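Local structure of UDP-N-acetylglucosamine 2-epimerase (Methanocaldococcus jannaschii, 4NES) at residues L23-I28 and S353-V358; I28-I33 and N52-K57; K215-N220 and V323-E328; G224-I229 and K258-I263. The protein probably catalyses the reversible epimerization at C-2 of UDP-N-acetylglucosamine to UDP-N-acetylmannosamine, working as a homodimer. All blocks are in the same frame, centred on the assembly; numbering follows the deposited sequence.

Interaction 1 opens at the end of helix 10-23 and closes near the C terminus, so its loop takes in almost the whole chain and contains the other three contacts. Interaction 2 follows at once, shares Ile28 with it and closes after only one helix, at the edge of the first parallel sheet. Interaction 3 opens on helix 215-232 in the domain built on the second parallel sheet. Interaction 4 opens further along that helix and closes at residues 258-263, before interaction 3 closes at 323-328. No two loops cross. Interactions 1 and 2 touch through Leu23 and Trp30. Interactions 3 and 4 are joined by the Lys327-Glu227 salt bridge. The two pairs lie on opposite sides of the chain's centre.

Interaction 1 (L23-I28 and S353-V358); sequences LEKTNI and SGERIV
The type I beta turn from Leu23 to Thr26 lies beside helix 353-363, and the backbones come closest at Leu23 and Val358, whose CA atoms are 6.7 Å apart. In this GT-B fold the last helix returns from the C-terminal domain and packs on the N-terminal one. The contact is part of that return, next to helix 10-23, where Ile19 and Ala22 also touch Val358. Val358 carries the apolar part. Its CG1 is anti to the backbone N (chi1 174°) and faces the loop, where it lies 4.0 Å from Leu23 CD2 and 4.1 Å from Ile28 CD1. Thr26 CG2 meets the same CG1 tip to tip. The other branch, Val358 CG2, rests against Leu23 CG. Lys25 and Glu355 cross at about a right angle at the solvent-exposed side of the contact. Glu355 OE2 lies against the Lys25 methylenes, 3.4 Å from CD. Lys25 NZ, 4.1 Å from Glu355 OE2, is too far for a salt bridge. A water bridges them: it accepts from Lys25 NZ and donates to Glu355 OE2. Lys25 NZ also bonds to Arg21 O. The Thr26 hydroxyl keeps the loop in shape. Thr26 OG1 donates to Leu23 O at 2.8 Å, and that oxygen also accepts from Thr26 N. In an ST turn, Ile28 N donates to Thr26 OG1 at 3.1 Å, with an N-H...O angle of 162°.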
loop_
_atom_site.group_PDB
_atom_site.type_symbol
_atom_site.label_atom_id
_atom_site.label_comp_id
_atom_site.label_asym_id
_atom_site.label_seq_id
_atom_site.Cartn_x
_atom_site.Cartn_y
_atom_site.Cartn_z
ATOM N N LEU A 23 -9.150 -6.612 26.002
ATOM C CA LEU A 23 -9.532 -7.918 25.470
ATOM C C LEU A 23 -9.590 -9.004 26.541
ATOM O O LEU A 23 -10.424 -9.913 26.461
ATOM C CB LEU A 23 -8.575 -8.356 24.363
ATOM C CG LEU A 23 -8.704 -7.615 23.039
ATOM C CD1 LEU A 23 -7.497 -7.887 22.142
ATOM C CD2 LEU A 23 -9.993 -8.022 22.338
ATOM N N GLU A 24 -8.702 -8.918 27.529
ATOM C CA GLU A 24 -8.660 -9.898 28.615
ATOM C C GLU A 24 -9.923 -9.900 29.458
ATOM O O GLU A 24 -10.211 -10.884 30.143
ATOM C CB GLU A 24 -7.449 -9.649 29.513
ATOM C CG GLU A 24 -6.136 -10.070 28.902
ATOM C CD GLU A 24 -4.963 -9.584 29.725
ATOM O OE1 GLU A 24 -5.198 -8.808 30.675
ATOM O OE2 GLU A 24 -3.818 -9.972 29.416
ATOM N N LYS A 25 -10.678 -8.810 29.415
ATOM C CA LYS A 25 -11.918 -8.710 30.190
ATOM C C LYS A 25 -13.133 -9.154 29.383
ATOM O O LYS A 25 -14.272 -8.957 29.816
ATOM C CB LYS A 25 -12.147 -7.275 30.637
ATOM C CG LYS A 25 -11.016 -6.706 31.475
ATOM C CD LYS A 25 -11.281 -5.252 31.830
ATOM C CE LYS A 25 -10.191 -4.705 32.738
ATOM N NZ LYS A 25 -8.828 -4.802 32.126
ATOM N N THR A 26 -12.902 -9.743 28.216
ATOM C CA THR A 26 -13.994 -10.165 27.348
ATOM C C THR A 26 -13.947 -11.653 27.056
ATOM O O THR A 26 -12.999 -12.347 27.429
ATOM C CB THR A 26 -13.946 -9.440 25.983
ATOM O OG1 THR A 26 -12.899 -9.994 25.172
ATOM C CG2 THR A 26 -13.740 -7.951 26.151
ATOM N N ASN A 27 -14.974 -12.137 26.357
ATOM C CA ASN A 27 -15.020 -13.511 25.884
ATOM C C ASN A 27 -14.476 -13.678 24.462
ATOM O O ASN A 27 -14.657 -14.728 23.836
ATOM C CB ASN A 27 -16.464 -14.011 25.916
ATOM C CG ASN A 27 -16.559 -15.516 25.863
ATOM O OD1 ASN A 27 -15.887 -16.220 26.619
ATOM N ND2 ASN A 27 -17.389 -16.024 24.956
ATOM N N ILE A 28 -13.806 -12.649 23.948
ATOM C CA ILE A 28 -13.337 -12.675 22.564
ATOM C C ILE A 28 -12.200 -13.686 22.418
ATOM O O ILE A 28 -11.329 -13.787 23.288
ATOM C CB ILE A 28 -12.887 -11.261 22.108
ATOM C CG1 ILE A 28 -14.087 -10.306 22.102
ATOM C CG2 ILE A 28 -12.225 -11.311 20.740
ATOM C CD1 ILE A 28 -13.706 -8.848 22.083
ATOM N N SER A 353 -8.868 4.667 25.786
ATOM C CA SER A 353 -8.924 4.382 24.356
ATOM C C SER A 353 -8.944 2.889 24.049
ATOM O O SER A 353 -9.637 2.452 23.132
ATOM C CB SER A 353 -7.738 5.035 23.662
ATOM O OG SER A 353 -7.767 6.430 23.883
ATOM N N GLY A 354 -8.162 2.110 24.789
ATOM C CA GLY A 354 -8.133 0.670 24.580
ATOM C C GLY A 354 -9.501 0.046 24.767
ATOM O O GLY A 354 -9.949 -0.744 23.941
ATOM N N GLU A 355 -10.181 0.413 25.844
ATOM C CA GLU A 355 -11.510 -0.125 26.102
ATOM C C GLU A 355 -12.492 0.303 25.018
ATOM O O GLU A 355 -13.322 -0.497 24.591
ATOM C CB GLU A 355 -11.986 0.282 27.498
ATOM C CG GLU A 355 -11.298 -0.483 28.638
ATOM C CD GLU A 355 -11.861 -1.875 28.874
ATOM O OE1 GLU A 355 -12.788 -2.292 28.146
ATOM O OE2 GLU A 355 -11.383 -2.551 29.811
ATOM N N ARG A 356 -12.391 1.550 24.564
ATOM C CA ARG A 356 -13.311 2.046 23.536
ATOM C C ARG A 356 -13.110 1.310 22.210
ATOM O O ARG A 356 -14.076 0.938 21.544
ATOM C CB ARG A 356 -13.155 3.552 23.341
ATOM C CG ARG A 356 -13.921 4.115 22.149
ATOM C CD ARG A 356 -15.305 4.637 22.514
ATOM N NE ARG A 356 -15.819 5.507 21.455
ATOM C CZ ARG A 356 -16.721 5.153 20.549
ATOM N NH1 ARG A 356 -17.242 3.946 20.575
ATOM N NH2 ARG A 356 -17.093 6.024 19.613
ATOM N N ILE A 357 -11.851 1.081 21.852
ATOM C CA ILE A 357 -11.513 0.331 20.641
ATOM C C ILE A 357 -12.099 -1.073 20.672
ATOM O O ILE A 357 -12.725 -1.511 19.702
ATOM C CB ILE A 357 -9.995 0.275 20.455
ATOM C CG1 ILE A 357 -9.495 1.647 20.001
ATOM C CG2 ILE A 357 -9.611 -0.781 19.410
ATOM C CD1 ILE A 357 -7.979 1.805 20.072
ATOM N N VAL A 358 -11.942 -1.769 21.794
ATOM C CA VAL A 358 -12.485 -3.116 21.910
ATOM C C VAL A 358 -14.018 -3.114 21.855
ATOM O O VAL A 358 -14.620 -4.001 21.247
ATOM C CB VAL A 358 -11.942 -3.829 23.173
ATOM C CG1 VAL A 358 -12.614 -5.171 23.386
ATOM C CG2 VAL A 358 -10.450 -4.043 23.041
HETATM O O HOH W 1 -9.001 -2.350 30.491
#

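Interaction 2 (I28-I33 and N52-K57); sequences IDWHII and NLPNPK
His31 has one ring face overlaid by the aliphatic chain of Lys57. This is a CH-pi contact: Lys57 CD is 4.0 Å from the centroid of the His31 ring and 16° off the ring normal, toward the rim. Lys57 CG is anti to the backbone N (chi1 -174°). The chain beyond is extended, and CB and CD are the methylenes that lie against the ring. The contact belongs to a beta-alpha-beta crossover in the N-terminal Rossmann-like domain. Strand 30-34 is followed by helix 45-50, and the chain then returns through 52-57 to the neighbouring strand 58-59. The touching parts of the two segments run nearly at right angles, 86° apart. Pro54 and Pro56 pack on the strand side chains. Pro54 CG meets Trp30 CH2 at 3.7 Å, and the two side chains cross at about a right angle. Trp30 also packs on helix 10-23, through Ile20 and Leu23. Ile32 CD1 reaches Pro54 CG at 4.3 Å, and Ile32 CG2 lies against Pro56 CB at 4.1 Å. The CA atoms of Ile32 and Pro56 come as near as 4.7 Å. A water donates to Asn55 O and accepts weakly from Ile32 N, linking the backbones. A direct hydrogen bond runs from Lys57 N to Ile32 O at 2.9 Å; it is bent, with the donor in the carbonyl plane.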
loop_
_atom_site.group_PDB
_atom_site.type_symbol
_atom_site.label_atom_id
_atom_site.label_comp_id
_atom_site.label_asym_id
_atom_site.label_seq_id
_atom_site.Cartn_x
_atom_site.Cartn_y
_atom_site.Cartn_z
ATOM N N ILE A 28 -13.806 -12.649 23.948
ATOM C CA ILE A 28 -13.337 -12.675 22.564
ATOM C C ILE A 28 -12.200 -13.686 22.418
ATOM O O ILE A 28 -11.329 -13.787 23.288
ATOM C CB ILE A 28 -12.887 -11.261 22.108
ATOM C CG1 ILE A 28 -14.087 -10.306 22.102
ATOM C CG2 ILE A 28 -12.225 -11.311 20.740
ATOM C CD1 ILE A 28 -13.706 -8.848 22.083
ATOM N N ASP A 29 -12.241 -14.454 21.333
ATOM C CA ASP A 29 -11.155 -15.349 20.960
ATOM C C ASP A 29 -10.093 -14.537 20.214
ATOM O O ASP A 29 -10.312 -14.112 19.078
ATOM C CB ASP A 29 -11.707 -16.454 20.057
ATOM C CG ASP A 29 -10.641 -17.422 19.582
ATOM O OD1 ASP A 29 -9.587 -17.532 20.239
ATOM O OD2 ASP A 29 -10.881 -18.087 18.552
ATOM N N TRP A 30 -8.953 -14.326 20.854
ATOM C CA TRP A 30 -7.904 -13.509 20.257
ATOM C C TRP A 30 -6.519 -14.051 20.573
ATOM O O TRP A 30 -6.310 -14.722 21.587
ATOM C CB TRP A 30 -8.016 -12.072 20.763
ATOM C CG TRP A 30 -7.664 -11.945 22.210
ATOM C CD1 TRP A 30 -8.490 -12.158 23.281
ATOM C CD2 TRP A 30 -6.395 -11.584 22.748
ATOM N NE1 TRP A 30 -7.808 -11.953 24.451
ATOM C CE2 TRP A 30 -6.512 -11.598 24.155
ATOM C CE3 TRP A 30 -5.160 -11.247 22.186
ATOM C CZ2 TRP A 30 -5.449 -11.291 25.002
ATOM C CZ3 TRP A 30 -4.103 -10.940 23.026
ATOM C CH2 TRP A 30 -4.256 -10.964 24.416
ATOM N N HIS A 31 -5.567 -13.736 19.701
ATOM C CA HIS A 31 -4.179 -14.103 19.924
ATOM C C HIS A 31 -3.274 -13.119 19.215
ATOM O O HIS A 31 -3.744 -12.286 18.432
ATOM C CB HIS A 31 -3.894 -15.540 19.457
ATOM C CG HIS A 31 -4.327 -16.594 20.437
ATOM N ND1 HIS A 31 -5.495 -17.296 20.308
ATOM C CD2 HIS A 31 -3.736 -17.040 21.580
ATOM C CE1 HIS A 31 -5.619 -18.145 21.322
ATOM N NE2 HIS A 31 -4.566 -18.002 22.102
ATOM N N ILE A 32 -1.979 -13.229 19.492
ATOM C CA ILE A 32 -0.983 -12.323 18.942
ATOM C C ILE A 32 -0.112 -13.068 17.945
ATOM O O ILE A 32 0.383 -14.175 18.217
ATOM C CB ILE A 32 -0.073 -11.750 20.048
ATOM C CG1 ILE A 32 -0.903 -10.972 21.074
ATOM C CG2 ILE A 32 1.035 -10.886 19.450
ATOM C CD1 ILE A 32 -0.114 -10.575 22.315
ATOM N N ILE A 33 0.070 -12.443 16.787
ATOM C CA ILE A 33 1.073 -12.849 15.815
ATOM C C ILE A 33 2.212 -11.835 15.894
ATOM O O ILE A 33 2.025 -10.642 15.640
ATOM C CB ILE A 33 0.509 -12.851 14.380
ATOM C CG1 ILE A 33 -0.673 -13.823 14.249
ATOM C CG2 ILE A 33 1.616 -13.184 13.377
ATOM C CD1 ILE A 33 -1.424 -13.660 12.935
ATOM N N ASN A 52 3.003 -7.419 31.417
ATOM C CA ASN A 52 2.201 -8.594 31.783
ATOM C C ASN A 52 1.373 -9.088 30.593
ATOM O O ASN A 52 0.159 -9.304 30.689
ATOM C CB ASN A 52 1.320 -8.254 32.995
ATOM C CG ASN A 52 0.706 -9.473 33.643
ATOM O OD1 ASN A 52 1.294 -10.555 33.662
ATOM N ND2 ASN A 52 -0.483 -9.293 34.198
ATOM N N LEU A 53 2.044 -9.262 29.456
ATOM C CA LEU A 53 1.388 -9.658 28.213
ATOM C C LEU A 53 1.593 -11.141 27.944
ATOM O O LEU A 53 2.636 -11.699 28.294
ATOM C CB LEU A 53 1.935 -8.846 27.033
ATOM C CG LEU A 53 1.800 -7.330 27.157
ATOM C CD1 LEU A 53 2.397 -6.658 25.939
ATOM C CD2 LEU A 53 0.356 -6.890 27.352
ATOM N N PRO A 54 0.603 -11.786 27.308
ATOM C CA PRO A 54 0.743 -13.215 27.024
ATOM C C PRO A 54 1.730 -13.477 25.895
ATOM O O PRO A 54 1.980 -12.601 25.057
ATOM C CB PRO A 54 -0.666 -13.621 26.578
ATOM C CG PRO A 54 -1.251 -12.371 26.018
ATOM C CD PRO A 54 -0.703 -11.260 26.876
ATOM N N ASN A 55 2.282 -14.684 25.871
ATOM C CA ASN A 55 3.143 -15.091 24.772
ATOM C C ASN A 55 2.379 -15.065 23.460
ATOM O O ASN A 55 1.221 -15.485 23.399
ATOM C CB ASN A 55 3.672 -16.508 24.991
ATOM C CG ASN A 55 4.349 -16.680 26.328
ATOM O OD1 ASN A 55 5.074 -15.801 26.790
ATOM N ND2 ASN A 55 4.114 -17.825 26.961
ATOM N N PRO A 56 3.026 -14.568 22.402
ATOM C CA PRO A 56 2.422 -14.686 21.076
ATOM C C PRO A 56 2.147 -16.147 20.725
ATOM O O PRO A 56 2.910 -17.037 21.118
ATOM C CB PRO A 56 3.511 -14.139 20.156
ATOM C CG PRO A 56 4.250 -13.152 20.999
ATOM C CD PRO A 56 4.277 -13.784 22.375
ATOM N N LYS A 57 1.062 -16.391 19.999
ATOM C CA LYS A 57 0.779 -17.730 19.501
ATOM C C LYS A 57 1.707 -18.078 18.338
ATOM O O LYS A 57 2.087 -19.240 18.160
ATOM C CB LYS A 57 -0.684 -17.844 19.070
ATOM C CG LYS A 57 -1.089 -19.252 18.674
ATOM C CD LYS A 57 -2.576 -19.351 18.413
ATOM C CE LYS A 57 -2.935 -20.749 17.936
ATOM N NZ LYS A 57 -4.412 -20.956 17.897
HETATM O O HOH W 2 -1.358 -14.878 22.309
#

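Interaction 3 (K215-N220 and V323-E328); sequences KERLKN and VGDNKE
Asn220 and Asp325 make the direct polar contact. Asn220 ND2 donates to Asp325 OD2 at 3.0 Å, with an N-H...O angle of 168°. The bond uses the syn lone pair of Asp325 OD2 and lies in the amide plane of Asn220, while the amide and carboxylate planes stand 85° apart. Any bond from Asn220 ND2 to Asp325 OD1 is weak and doubtful. Asp325 CG is anti to the backbone N (chi1 178°), which carries the carboxylate carbon toward helix 215-232. This is the C-terminal Rossmann-like domain of the GT-B fold, where the loop after edge strand 320-322 meets that helix. Packing is centred on Arg217. Asp325 CB lies over one face of the guanidinium, 3.4 Å above its plane and offset toward the rim. Asp325 OD2 is 3.2 Å from Arg217 CG. The charges interact only at a distance, since Asp325 OD2 lies 4.1 Å from Arg217 NH1 and well out of the guanidinium plane. Arg217 NE bonds instead to Asn211 OD1. A type II' turn runs from Val323 to Asn326, with Gly324 at positive phi. Asn326 is the N-cap of helix 327-338, and its OD1 accepts weakly from Glu328 N and also from Lys329 N.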
loop_
_atom_site.group_PDB
_atom_site.type_symbol
_atom_site.label_atom_id
_atom_site.label_comp_id
_atom_site.label_asym_id
_atom_site.label_seq_id
_atom_site.Cartn_x
_atom_site.Cartn_y
_atom_site.Cartn_z
ATOM N N LYS A 215 24.917 10.494 7.530
ATOM C CA LYS A 215 26.043 10.864 8.390
ATOM C C LYS A 215 26.136 12.351 8.733
ATOM O O LYS A 215 26.416 12.711 9.877
ATOM C CB LYS A 215 27.379 10.373 7.824
ATOM C CG LYS A 215 28.577 10.793 8.683
ATOM C CD LYS A 215 29.894 10.317 8.110
ATOM C CE LYS A 215 31.052 10.709 9.017
ATOM N NZ LYS A 215 32.337 10.104 8.561
ATOM N N GLU A 216 25.909 13.229 7.766
ATOM C CA GLU A 216 26.063 14.644 8.081
ATOM C C GLU A 216 24.881 15.191 8.912
ATOM O O GLU A 216 25.056 16.122 9.701
ATOM C CB GLU A 216 26.394 15.466 6.829
ATOM C CG GLU A 216 27.697 15.009 6.126
ATOM C CD GLU A 216 28.962 15.239 6.959
ATOM O OE1 GLU A 216 29.152 16.363 7.461
ATOM O OE2 GLU A 216 29.779 14.306 7.111
ATOM N N ARG A 217 23.699 14.587 8.779
ATOM C CA ARG A 217 22.601 14.927 9.683
ATOM C C ARG A 217 22.909 14.444 11.096
ATOM O O ARG A 217 22.711 15.174 12.069
ATOM C CB ARG A 217 21.265 14.336 9.219
ATOM C CG ARG A 217 20.431 15.264 8.348
ATOM C CD ARG A 217 18.987 14.778 8.230
ATOM N NE ARG A 217 18.175 15.081 9.409
ATOM C CZ ARG A 217 17.434 16.177 9.549
ATOM N NH1 ARG A 217 17.407 17.090 8.586
ATOM N NH2 ARG A 217 16.722 16.367 10.654
ATOM N N LEU A 218 23.404 13.215 11.203
ATOM C CA LEU A 218 23.763 12.653 12.501
ATOM C C LEU A 218 24.887 13.454 13.153
ATOM O O LEU A 218 24.837 13.739 14.350
ATOM C CB LEU A 218 24.165 11.184 12.358
ATOM C CG LEU A 218 24.413 10.398 13.649
ATOM C CD1 LEU A 218 23.226 10.523 14.593
ATOM C CD2 LEU A 218 24.672 8.945 13.311
ATOM N N LYS A 219 25.892 13.820 12.360
ATOM C CA LYS A 219 26.980 14.660 12.850
ATOM C C LYS A 219 26.455 16.007 13.352
ATOM O O LYS A 219 26.865 16.490 14.412
ATOM C CB LYS A 219 28.024 14.881 11.754
ATOM C CG LYS A 219 28.984 16.016 12.058
ATOM C CD LYS A 219 30.032 16.169 10.974
ATOM C CE LYS A 219 30.998 14.999 10.980
ATOM N NZ LYS A 219 32.034 15.133 9.920
ATOM N N ASN A 220 25.546 16.607 12.587
ATOM C CA ASN A 220 24.949 17.883 12.983
ATOM C C ASN A 220 24.220 17.805 14.318
ATOM O O ASN A 220 24.304 18.715 15.135
ATOM C CB ASN A 220 23.995 18.397 11.909
ATOM C CG ASN A 220 24.712 19.084 10.772
ATOM O OD1 ASN A 220 25.876 19.461 10.896
ATOM N ND2 ASN A 220 24.019 19.251 9.651
ATOM N N VAL A 323 13.086 21.413 15.735
ATOM C CA VAL A 323 14.386 22.037 15.451
ATOM C C VAL A 323 15.210 21.332 14.373
ATOM O O VAL A 323 16.284 21.816 13.995
ATOM C CB VAL A 323 15.255 22.147 16.728
ATOM C CG1 VAL A 323 14.554 22.980 17.771
ATOM C CG2 VAL A 323 15.601 20.766 17.265
ATOM N N GLY A 324 14.721 20.193 13.895
ATOM C CA GLY A 324 15.440 19.405 12.910
ATOM C C GLY A 324 16.889 19.130 13.264
ATOM O O GLY A 324 17.212 18.691 14.387
ATOM N N ASP A 325 17.732 19.460 12.282
ATOM C CA ASP A 325 19.176 19.258 12.176
ATOM C C ASP A 325 19.932 20.459 12.748
ATOM O O ASP A 325 21.142 20.398 12.997
ATOM C CB ASP A 325 19.456 19.181 10.658
ATOM C CG ASP A 325 20.921 19.015 10.302
ATOM O OD1 ASP A 325 21.718 19.959 10.475
ATOM O OD2 ASP A 325 21.268 17.953 9.760
ATOM N N ASN A 326 19.207 21.552 12.946
ATOM C CA ASN A 326 19.788 22.887 13.092
ATOM C C ASN A 326 20.232 23.177 14.523
ATOM O O ASN A 326 19.398 23.226 15.424
ATOM C CB ASN A 326 18.734 23.909 12.643
ATOM C CG ASN A 326 19.254 25.345 12.600
ATOM O OD1 ASN A 326 19.889 25.834 13.531
ATOM N ND2 ASN A 326 18.960 26.030 11.503
ATOM N N LYS A 327 21.528 23.404 14.739
ATOM C CA LYS A 327 22.005 23.577 16.108
ATOM C C LYS A 327 21.586 24.918 16.707
ATOM O O LYS A 327 21.359 25.014 17.908
ATOM C CB LYS A 327 23.514 23.309 16.243
ATOM C CG LYS A 327 24.446 24.426 15.832
ATOM C CD LYS A 327 25.890 23.927 15.906
ATOM C CE LYS A 327 26.885 25.002 15.516
ATOM N NZ LYS A 327 28.282 24.540 15.762
ATOM N N GLU A 328 21.461 25.945 15.870
ATOM C CA GLU A 328 21.036 27.250 16.362
ATOM C C GLU A 328 19.572 27.190 16.807
ATOM O O GLU A 328 19.204 27.758 17.837
ATOM C CB GLU A 328 21.219 28.326 15.291
ATOM C CG GLU A 328 22.468 28.161 14.443
ATOM C CD GLU A 328 23.738 28.589 15.150
ATOM O OE1 GLU A 328 23.697 29.547 15.946
ATOM O OE2 GLU A 328 24.782 27.972 14.886
HETATM O O HOH W 3 21.754 20.252 16.344
#

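Interaction 4 (G224-I229 and K258-I263); sequences GIFEII and KSNKKI
Phe226 presents one ring face to Asn260, whose ND2 sits over the ring centre, 3.5 Å above the plane. The amide is steeply tilted on the ring, with the two planes 76° apart. In this Rossmann-like C-terminal domain, helix 215-232 packs against the turn that joins helix 254-259 to edge strand 263-266. Ile225, Phe226 and Ile229 edge a hollow on the helix face. Ile263 CD1 is the bump that enters it. It is 4.3 Å from both Ile225 CG2 and Phe226 CE1, and it also approaches Ile229 CD1. In return, Ile229 CD1 is the bump between Asn260 ND2 and Ile263 CG1. It meets Ile263 CG1 at 3.6 Å, and the Ile229 and Asn260 side chains come tip to tip. With CG1 anti to the carbonyl carbon (chi1 -66°), Ile229 CG2 is left anti to the backbone N and packs on Lys262 CB at 3.6 Å. There the two side chains run antiparallel alongside each other. The charged end of Lys262 turns off from the helix. Leu257 adds to the same patch, touching both Phe226 and Ile263. Both ends of the Asn260 amide have a polar partner. A water accepts from Asn260 ND2 at 3.0 Å and donates to Phe226 O. In an Asx turn, Lys262 N donates to Asn260 OD1 at 3.0 Å, with an N-H...O angle of 156°.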
loop_
_atom_site.group_PDB
_atom_site.type_symbol
_atom_site.label_atom_id
_atom_site.label_comp_id
_atom_site.label_asym_id
_atom_site.label_seq_id
_atom_site.Cartn_x
_atom_site.Cartn_y
_atom_site.Cartn_z
ATOM N N GLY A 224 25.153 19.527 17.841
ATOM C CA GLY A 224 24.131 20.244 18.581
ATOM C C GLY A 224 24.061 19.836 20.041
ATOM O O GLY A 224 23.949 20.687 20.919
ATOM N N ILE A 225 24.125 18.534 20.307
ATOM C CA ILE A 225 24.086 18.056 21.683
ATOM C C ILE A 225 25.330 18.505 22.463
ATOM O O ILE A 225 25.216 18.959 23.599
ATOM C CB ILE A 225 23.925 16.525 21.754
ATOM C CG1 ILE A 225 22.596 16.096 21.116
ATOM C CG2 ILE A 225 24.005 16.054 23.197
ATOM C CD1 ILE A 225 21.359 16.629 21.831
ATOM N N PHE A 226 26.507 18.390 21.849
ATOM C CA PHE A 226 27.746 18.861 22.470
ATOM C C PHE A 226 27.632 20.339 22.865
ATOM O O PHE A 226 28.109 20.753 23.923
ATOM C CB PHE A 226 28.909 18.699 21.492
ATOM C CG PHE A 226 29.616 17.375 21.578
ATOM C CD1 PHE A 226 28.932 16.185 21.388
ATOM C CD2 PHE A 226 30.984 17.326 21.807
ATOM C CE1 PHE A 226 29.595 14.970 21.453
ATOM C CE2 PHE A 226 31.649 16.111 21.875
ATOM C CZ PHE A 226 30.954 14.934 21.694
ATOM N N GLU A 227 26.985 21.124 22.009
ATOM C CA GLU A 227 26.853 22.555 22.236
ATOM C C GLU A 227 25.868 22.903 23.357
ATOM O O GLU A 227 26.132 23.806 24.156
ATOM C CB GLU A 227 26.449 23.240 20.938
ATOM C CG GLU A 227 26.987 24.633 20.781
ATOM C CD GLU A 227 26.943 25.081 19.348
ATOM O OE1 GLU A 227 27.781 24.604 18.557
ATOM O OE2 GLU A 227 26.066 25.901 19.012
ATOM N N ILE A 228 24.733 22.198 23.398
ATOM C CA ILE A 228 23.765 22.325 24.489
ATOM C C ILE A 228 24.448 22.148 25.832
ATOM O O ILE A 228 24.233 22.915 26.767
ATOM C CB ILE A 228 22.680 21.216 24.408
ATOM C CG1 ILE A 228 21.608 21.555 23.386
ATOM C CG2 ILE A 228 22.020 20.979 25.770
ATOM C CD1 ILE A 228 20.491 20.531 23.390
ATOM N N ILE A 229 25.267 21.104 25.911
ATOM C CA ILE A 229 25.980 20.757 27.122
ATOM C C ILE A 229 26.885 21.904 27.584
ATOM O O ILE A 229 26.922 22.245 28.763
ATOM C CB ILE A 229 26.821 19.498 26.883
ATOM C CG1 ILE A 229 25.910 18.291 26.631
ATOM C CG2 ILE A 229 27.765 19.259 28.049
ATOM C CD1 ILE A 229 26.633 17.089 26.063
ATOM N N LYS A 258 30.878 8.664 23.859
ATOM C CA LYS A 258 31.335 7.996 25.073
ATOM C C LYS A 258 32.458 8.776 25.748
ATOM O O LYS A 258 32.649 8.675 26.961
ATOM C CB LYS A 258 31.770 6.559 24.776
ATOM C CG LYS A 258 30.783 5.513 25.269
ATOM C CD LYS A 258 30.719 5.481 26.791
ATOM C CE LYS A 258 29.540 4.649 27.289
ATOM N NZ LYS A 258 29.397 3.368 26.547
ATOM N N SER A 259 33.184 9.565 24.956
ATOM C CA SER A 259 34.253 10.419 25.465
ATOM C C SER A 259 33.725 11.655 26.177
ATOM O O SER A 259 34.441 12.282 26.961
ATOM C CB SER A 259 35.182 10.855 24.329
ATOM O OG SER A 259 36.305 9.999 24.235
ATOM N N ASN A 260 32.478 12.013 25.897
ATOM C CA ASN A 260 31.877 13.175 26.535
ATOM C C ASN A 260 31.367 12.795 27.919
ATOM O O ASN A 260 30.408 12.038 28.046
ATOM C CB ASN A 260 30.746 13.729 25.668
ATOM C CG ASN A 260 30.318 15.120 26.081
ATOM O OD1 ASN A 260 30.283 15.446 27.271
ATOM N ND2 ASN A 260 29.979 15.952 25.097
ATOM N N LYS A 261 32.010 13.319 28.955
ATOM C CA LYS A 261 31.704 12.909 30.321
ATOM C C LYS A 261 30.372 13.467 30.828
ATOM O O LYS A 261 29.900 13.083 31.900
ATOM C CB LYS A 261 32.850 13.294 31.260
ATOM C CG LYS A 261 34.215 12.820 30.778
ATOM C CD LYS A 261 35.315 13.260 31.726
ATOM C CE LYS A 261 35.212 12.546 33.066
ATOM N NZ LYS A 261 35.661 11.125 32.980
ATOM N N LYS A 262 29.759 14.358 30.053
ATOM C CA LYS A 262 28.446 14.891 30.413
ATOM C C LYS A 262 27.310 14.112 29.750
ATOM O O LYS A 262 26.136 14.412 29.969
ATOM C CB LYS A 262 28.340 16.373 30.064
ATOM C CG LYS A 262 29.293 17.256 30.856
ATOM C CD LYS A 262 28.934 17.283 32.333
ATOM C CE LYS A 262 27.601 17.977 32.566
ATOM N NZ LYS A 262 27.593 18.756 33.834
ATOM N N ILE A 263 27.658 13.124 28.934
ATOM C CA ILE A 263 26.648 12.262 28.323
ATOM C C ILE A 263 26.696 10.879 28.952
ATOM O O ILE A 263 27.737 10.218 28.928
ATOM C CB ILE A 263 26.841 12.103 26.805
ATOM C CG1 ILE A 263 26.834 13.469 26.112
ATOM C CG2 ILE A 263 25.755 11.196 26.234
ATOM C CD1 ILE A 263 27.043 13.407 24.597
HETATM O O HOH W 4 29.973 18.996 25.205
#